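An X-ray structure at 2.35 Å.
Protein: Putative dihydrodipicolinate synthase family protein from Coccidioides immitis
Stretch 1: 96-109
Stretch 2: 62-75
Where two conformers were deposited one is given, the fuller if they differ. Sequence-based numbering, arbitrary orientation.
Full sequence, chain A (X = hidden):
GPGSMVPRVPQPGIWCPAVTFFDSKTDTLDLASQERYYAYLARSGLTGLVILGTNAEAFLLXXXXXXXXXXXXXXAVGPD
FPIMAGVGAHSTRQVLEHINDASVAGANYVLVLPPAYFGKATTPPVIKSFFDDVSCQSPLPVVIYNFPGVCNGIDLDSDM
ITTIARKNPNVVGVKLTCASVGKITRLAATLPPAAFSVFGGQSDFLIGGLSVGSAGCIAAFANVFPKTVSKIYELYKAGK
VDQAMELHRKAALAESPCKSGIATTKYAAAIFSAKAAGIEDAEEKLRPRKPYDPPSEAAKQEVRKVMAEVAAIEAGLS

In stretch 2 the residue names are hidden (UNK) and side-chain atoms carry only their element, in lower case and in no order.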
# COMPACT_ATOMS: atom_id res chain seq x y z
N LEU A 96 16.27 4.01 -10.25
CA LEU A 96 17.46 3.68 -9.45
C LEU A 96 17.81 4.75 -8.42
O LEU A 96 18.22 4.44 -7.30
CB LEU A 96 18.66 3.36 -10.33
CG LEU A 96 18.49 2.03 -11.04
CD1 LEU A 96 19.66 1.83 -11.99
CD2 LEU A 96 18.34 0.83 -10.05
N GLU A 97 17.65 6.01 -8.79
CA GLU A 97 17.85 7.09 -7.83
C GLU A 97 16.85 6.98 -6.65
O GLU A 97 17.27 7.03 -5.48
CB GLU A 97 17.76 8.45 -8.55
CG GLU A 97 17.81 9.66 -7.64
CD GLU A 97 17.87 10.97 -8.42
OE1 GLU A 97 16.79 11.57 -8.73
OE2 GLU A 97 19.00 11.37 -8.75
N HIS A 98 15.56 6.80 -6.96
CA HIS A 98 14.56 6.56 -5.91
C HIS A 98 14.90 5.35 -5.06
O HIS A 98 14.82 5.42 -3.83
CB HIS A 98 13.17 6.34 -6.49
CG HIS A 98 12.58 7.55 -7.12
ND1 HIS A 98 11.53 7.48 -8.01
CD2 HIS A 98 12.88 8.86 -6.99
CE1 HIS A 98 11.21 8.70 -8.40
NE2 HIS A 98 12.03 9.56 -7.81
N ILE A 99 15.27 4.24 -5.71
CA ILE A 99 15.64 3.06 -4.95
C ILE A 99 16.81 3.33 -3.98
O ILE A 99 16.70 3.02 -2.80
CB ILE A 99 15.94 1.85 -5.86
CG1 ILE A 99 14.64 1.33 -6.52
CG2 ILE A 99 16.62 0.75 -5.05
CD1 ILE A 99 14.87 0.21 -7.58
N ASN A 100 17.89 3.91 -4.48
CA ASN A 100 19.03 4.22 -3.64
C ASN A 100 18.67 5.19 -2.51
O ASN A 100 19.13 5.03 -1.39
CB ASN A 100 20.21 4.71 -4.50
CG ASN A 100 20.91 3.55 -5.20
OD1 ASN A 100 21.32 2.58 -4.55
ND2 ASN A 100 21.01 3.62 -6.51
N ASP A 101 17.83 6.18 -2.82
CA ASP A 101 17.32 7.08 -1.78
C ASP A 101 16.56 6.29 -0.73
O ASP A 101 16.77 6.52 0.47
CB ASP A 101 16.40 8.15 -2.36
CG ASP A 101 17.16 9.20 -3.17
OD1 ASP A 101 18.41 9.22 -3.13
OD2 ASP A 101 16.50 10.02 -3.83
N ALA A 102 15.72 5.35 -1.17
CA ALA A 102 14.89 4.53 -0.28
C ALA A 102 15.75 3.67 0.64
O ALA A 102 15.47 3.53 1.82
CB ALA A 102 13.90 3.64 -1.08
N SER A 103 16.80 3.11 0.05
CA SER A 103 17.72 2.27 0.78
C SER A 103 18.37 3.07 1.90
O SER A 103 18.33 2.65 3.06
CB SER A 103 18.76 1.71 -0.17
OG SER A 103 19.64 0.86 0.52
N VAL A 104 18.94 4.22 1.56
CA VAL A 104 19.56 5.10 2.56
C VAL A 104 18.54 5.54 3.65
O VAL A 104 18.87 5.61 4.82
CB VAL A 104 20.29 6.34 1.90
CG1 VAL A 104 20.83 7.31 2.97
CG2 VAL A 104 21.45 5.87 0.98
N ALA A 105 17.30 5.77 3.27
CA ALA A 105 16.32 6.29 4.22
C ALA A 105 15.74 5.20 5.14
O ALA A 105 15.04 5.51 6.08
CB ALA A 105 15.23 7.05 3.49
N GLY A 106 16.04 3.93 4.85
CA GLY A 106 15.65 2.83 5.72
C GLY A 106 14.58 1.86 5.25
O GLY A 106 14.12 1.06 6.06
N ALA A 107 14.15 1.90 3.99
CA ALA A 107 13.16 0.93 3.48
C ALA A 107 13.70 -0.52 3.46
O ALA A 107 14.92 -0.71 3.44
CB ALA A 107 12.67 1.34 2.11
N ASN A 108 12.81 -1.53 3.52
CA ASN A 108 13.24 -2.95 3.43
C ASN A 108 13.06 -3.50 2.02
O ASN A 108 13.81 -4.39 1.58
CB ASN A 108 12.47 -3.86 4.40
CG ASN A 108 12.48 -3.36 5.83
OD1 ASN A 108 11.47 -2.85 6.33
ND2 ASN A 108 13.60 -3.49 6.49
N TYR A 109 12.05 -2.96 1.33
CA TYR A 109 11.70 -3.41 -0.00
C TYR A 109 11.33 -2.21 -0.87
O TYR A 109 10.88 -1.16 -0.37
CB TYR A 109 10.49 -4.34 0.06
CG TYR A 109 10.47 -5.35 1.19
CD1 TYR A 109 11.28 -6.49 1.18
CD2 TYR A 109 9.62 -5.18 2.25
CE1 TYR A 109 11.24 -7.41 2.20
CE2 TYR A 109 9.56 -6.10 3.29
CZ TYR A 109 10.36 -7.21 3.26
OH TYR A 109 10.29 -8.09 4.31
N UNK A 62 8.52 15.81 -4.59
CA UNK A 62 9.88 15.96 -5.11
C UNK A 62 10.69 14.77 -4.61
O UNK A 62 10.29 14.10 -3.66
c UNK A 62 9.62 18.46 -4.89
o UNK A 62 10.79 17.09 -3.19
c UNK A 62 10.53 17.24 -4.60
N UNK A 63 11.85 14.53 -5.23
CA UNK A 63 12.74 13.45 -4.82
C UNK A 63 13.08 13.53 -3.33
O UNK A 63 13.07 12.53 -2.61
c UNK A 63 15.14 12.66 -5.09
c UNK A 63 14.01 13.48 -5.66
n UNK A 63 17.48 12.12 -5.25
n UNK A 63 19.60 11.32 -4.90
c UNK A 63 18.80 12.31 -5.27
c UNK A 63 16.48 13.09 -5.63
n UNK A 63 19.32 13.47 -5.68
N UNK A 64 13.41 14.73 -2.87
CA UNK A 64 13.74 14.95 -1.46
C UNK A 64 12.55 14.64 -0.52
O UNK A 64 12.73 14.05 0.56
o UNK A 64 15.74 18.46 1.25
c UNK A 64 14.64 16.73 0.08
c UNK A 64 15.56 17.94 0.13
o UNK A 64 16.10 18.35 -0.94
c UNK A 64 14.23 16.38 -1.30
N UNK A 65 11.35 15.00 -0.93
CA UNK A 65 10.18 14.72 -0.10
C UNK A 65 9.96 13.22 0.02
O UNK A 65 9.67 12.71 1.11
c UNK A 65 9.00 16.95 -0.39
c UNK A 65 7.93 17.75 -1.13
o UNK A 65 7.34 17.23 -2.09
o UNK A 65 7.68 18.91 -0.75
c UNK A 65 8.93 15.43 -0.64
N UNK A 66 10.14 12.51 -1.09
CA UNK A 66 10.06 11.06 -1.09
C UNK A 66 10.94 10.45 -0.02
O UNK A 66 10.49 9.58 0.72
n UNK A 66 7.44 8.83 -7.11
c UNK A 66 10.46 10.48 -2.45
n UNK A 66 8.98 10.02 -5.88
c UNK A 66 9.98 10.19 -4.84
c UNK A 66 9.37 10.54 -3.49
c UNK A 66 8.32 8.88 -6.11
n UNK A 66 8.56 7.82 -5.35
N UNK A 67 12.20 10.87 0.03
CA UNK A 67 13.19 10.35 0.99
C UNK A 67 12.84 10.71 2.44
O UNK A 67 13.09 9.92 3.34
c UNK A 67 14.63 10.88 0.65
N UNK A 68 12.31 11.91 2.65
CA UNK A 68 11.93 12.34 4.00
C UNK A 68 10.78 11.48 4.51
O UNK A 68 10.74 11.14 5.68
c UNK A 68 12.76 14.69 3.92
o UNK A 68 11.35 16.51 3.17
c UNK A 68 11.55 13.83 4.04
c UNK A 68 12.46 16.15 3.59
n UNK A 68 13.47 17.00 3.78
N UNK A 69 9.87 11.12 3.62
CA UNK A 69 8.73 10.33 4.07
C UNK A 69 9.18 8.95 4.47
O UNK A 69 8.75 8.44 5.49
c UNK A 69 6.84 11.57 2.85
c UNK A 69 7.65 10.28 3.03
c UNK A 69 6.06 11.89 4.14
c UNK A 69 5.89 11.32 1.69
N UNK A 70 10.09 8.35 3.69
CA UNK A 70 10.58 7.03 4.02
C UNK A 70 11.28 7.08 5.37
O UNK A 70 10.98 6.26 6.24
c UNK A 70 11.61 5.99 0.37
c UNK A 70 10.72 6.29 1.62
c UNK A 70 11.51 6.43 2.94
c UNK A 70 11.97 5.02 3.36
N UNK A 71 12.17 8.05 5.55
CA UNK A 71 12.91 8.22 6.80
C UNK A 71 11.96 8.46 7.99
O UNK A 71 12.16 7.95 9.09
c UNK A 71 13.93 9.40 6.67
N UNK A 72 10.91 9.23 7.74
CA UNK A 72 9.91 9.51 8.76
C UNK A 72 9.14 8.22 9.09
O UNK A 72 8.93 7.91 10.27
o UNK A 72 9.78 11.88 8.22
c UNK A 72 8.99 10.68 8.31
c UNK A 72 7.84 10.92 9.30
N UNK A 73 8.78 7.44 8.06
CA UNK A 73 8.17 6.14 8.28
C UNK A 73 9.05 5.28 9.18
O UNK A 73 8.59 4.82 10.24
c UNK A 73 7.84 5.42 6.97
N UNK A 74 10.33 5.11 8.82
CA UNK A 74 11.24 4.26 9.62
C UNK A 74 11.31 4.70 11.09
O UNK A 74 11.28 3.88 11.99
c UNK A 74 13.70 3.45 9.83
n UNK A 74 12.28 -0.45 7.48
c UNK A 74 13.27 2.00 10.07
n UNK A 74 13.11 1.25 8.82
c UNK A 74 12.35 0.16 8.67
n UNK A 74 11.64 -0.31 9.70
c UNK A 74 12.64 4.19 9.00
N UNK A 75 11.41 6.01 11.33
CA UNK A 75 11.45 6.55 12.68
C UNK A 75 10.13 6.26 13.43
O UNK A 75 10.14 5.93 14.62
c UNK A 75 11.82 8.73 14.00
c UNK A 75 11.75 8.05 12.64
c UNK A 75 11.88 10.98 15.22
c UNK A 75 12.18 10.24 13.89
n UNK A 75 11.88 12.48 15.10
O HOH W 1 13.75 9.73 -3.45

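Position 62 carries one carbon bearing an oxygen and a carbon, the fork of a threonine. Thr-62 points away from stretch 1 and works at home as the N-cap, its OG1 accepting from N of position 65 at 3.1 Å.

Position 63 has three carbons, a nitrogen, then a carbon with two more nitrogens, a guanidinium reaching toward Glu-97 and Asp-101; it is arginine. Arg-63 NE donates to Asp-101 OD2 at 2.7 Å and NH2 to Asp-101 OD1 at 3.0 Å, a paired salt bridge in the guanidinium plane. Glu-97 sits over the face, so OE1, 3.6 Å from Arg-63 NE, contributes charge only. A water donates to both Arg-63 O (3.0 Å) and Asp-101 OD2 (2.8 Å).

Positions 64 and 65 each show three carbons, the last with two oxygens, and neither touches stretch 1: both are glutamate. Glu-64 points away; Glu-65 OE1 in turn accepts a hydrogen bond from Thr-62 N at 3.1 Å.

Position 66 repeats the guanidinium pattern, but here the group lies flat over the His-98 ring. It is arginine. The centres of the Arg-66 guanidinium and the ring are 4.1 Å apart with planes at 15°, and CD adds a CH-pi contact.

Position 67 has a single carbon, 4.4 Å from Asp-101 CB, so it is alanine. So small a side chain goes with close backbones: Ala-105 CB comes within 3.6 Å of Ala-67 O.

Position 68 has three carbons ending in one oxygen and one nitrogen, glutamine, and Gln-68 points away. Position 69 has four carbons forked at the second: leucine, buried and also directed away from stretch 1.

Position 70 has four carbons forked at the first, one arm two carbons long, packed against three alanines. It is isoleucine. Ile-70 CD1 meets Ala-102 CB at 3.6 Å, its CB meets Ala-105 CB at 3.8 Å, and CG2 meets Ala-107 CB at 3.9 Å.

Position 71, one carbon lying 4.2 Å from Ala-105 CB, is alanine. Ala-71 CA approaches Ala-105 O to 3.5 Å in a CA-H...O contact.

Position 72, one carbon bearing an oxygen and a carbon, is threonine; Thr-72 OG1 donates to Gln-68 O at 2.8 Å. Position 73, one carbon, is the buried Ala-73, without contact here.

Position 74, three carbons, a nitrogen and a carbon with two nitrogens, curls toward Gly-106 and Asn-108: arginine. Arg-74 NE and NH2 both donate to Gly-106 O, at 2.9 and 2.8 Å, and NH2 also to Asn-108 OD1 at 2.8 Å.

Position 75, four carbons in a row ending in nitrogen, is lysine; Lys-75 is out of reach.

The contact divides into a small-residue centre and polar ends. Two helices, 29° from parallel, bring CA atoms of Ala-105 and Ala-71 to 4.7 Å where side chains are small. Ile-70 packs against Ala-102, Ala-105 and Ala-107, while arginines serve the two ends: Arg-63 by salt bridge and Arg-66 by stacking at one, Arg-74 by hydrogen bonds to Gly-106 O and Asn-108 OD1 at the other. Gly-106, at positive phi in a Schellman motif, is the first residue to leave helical phi/psi and offers its carbonyl to Arg-74.

Stretch 2, residues 62-75: TREERAQLIATARK
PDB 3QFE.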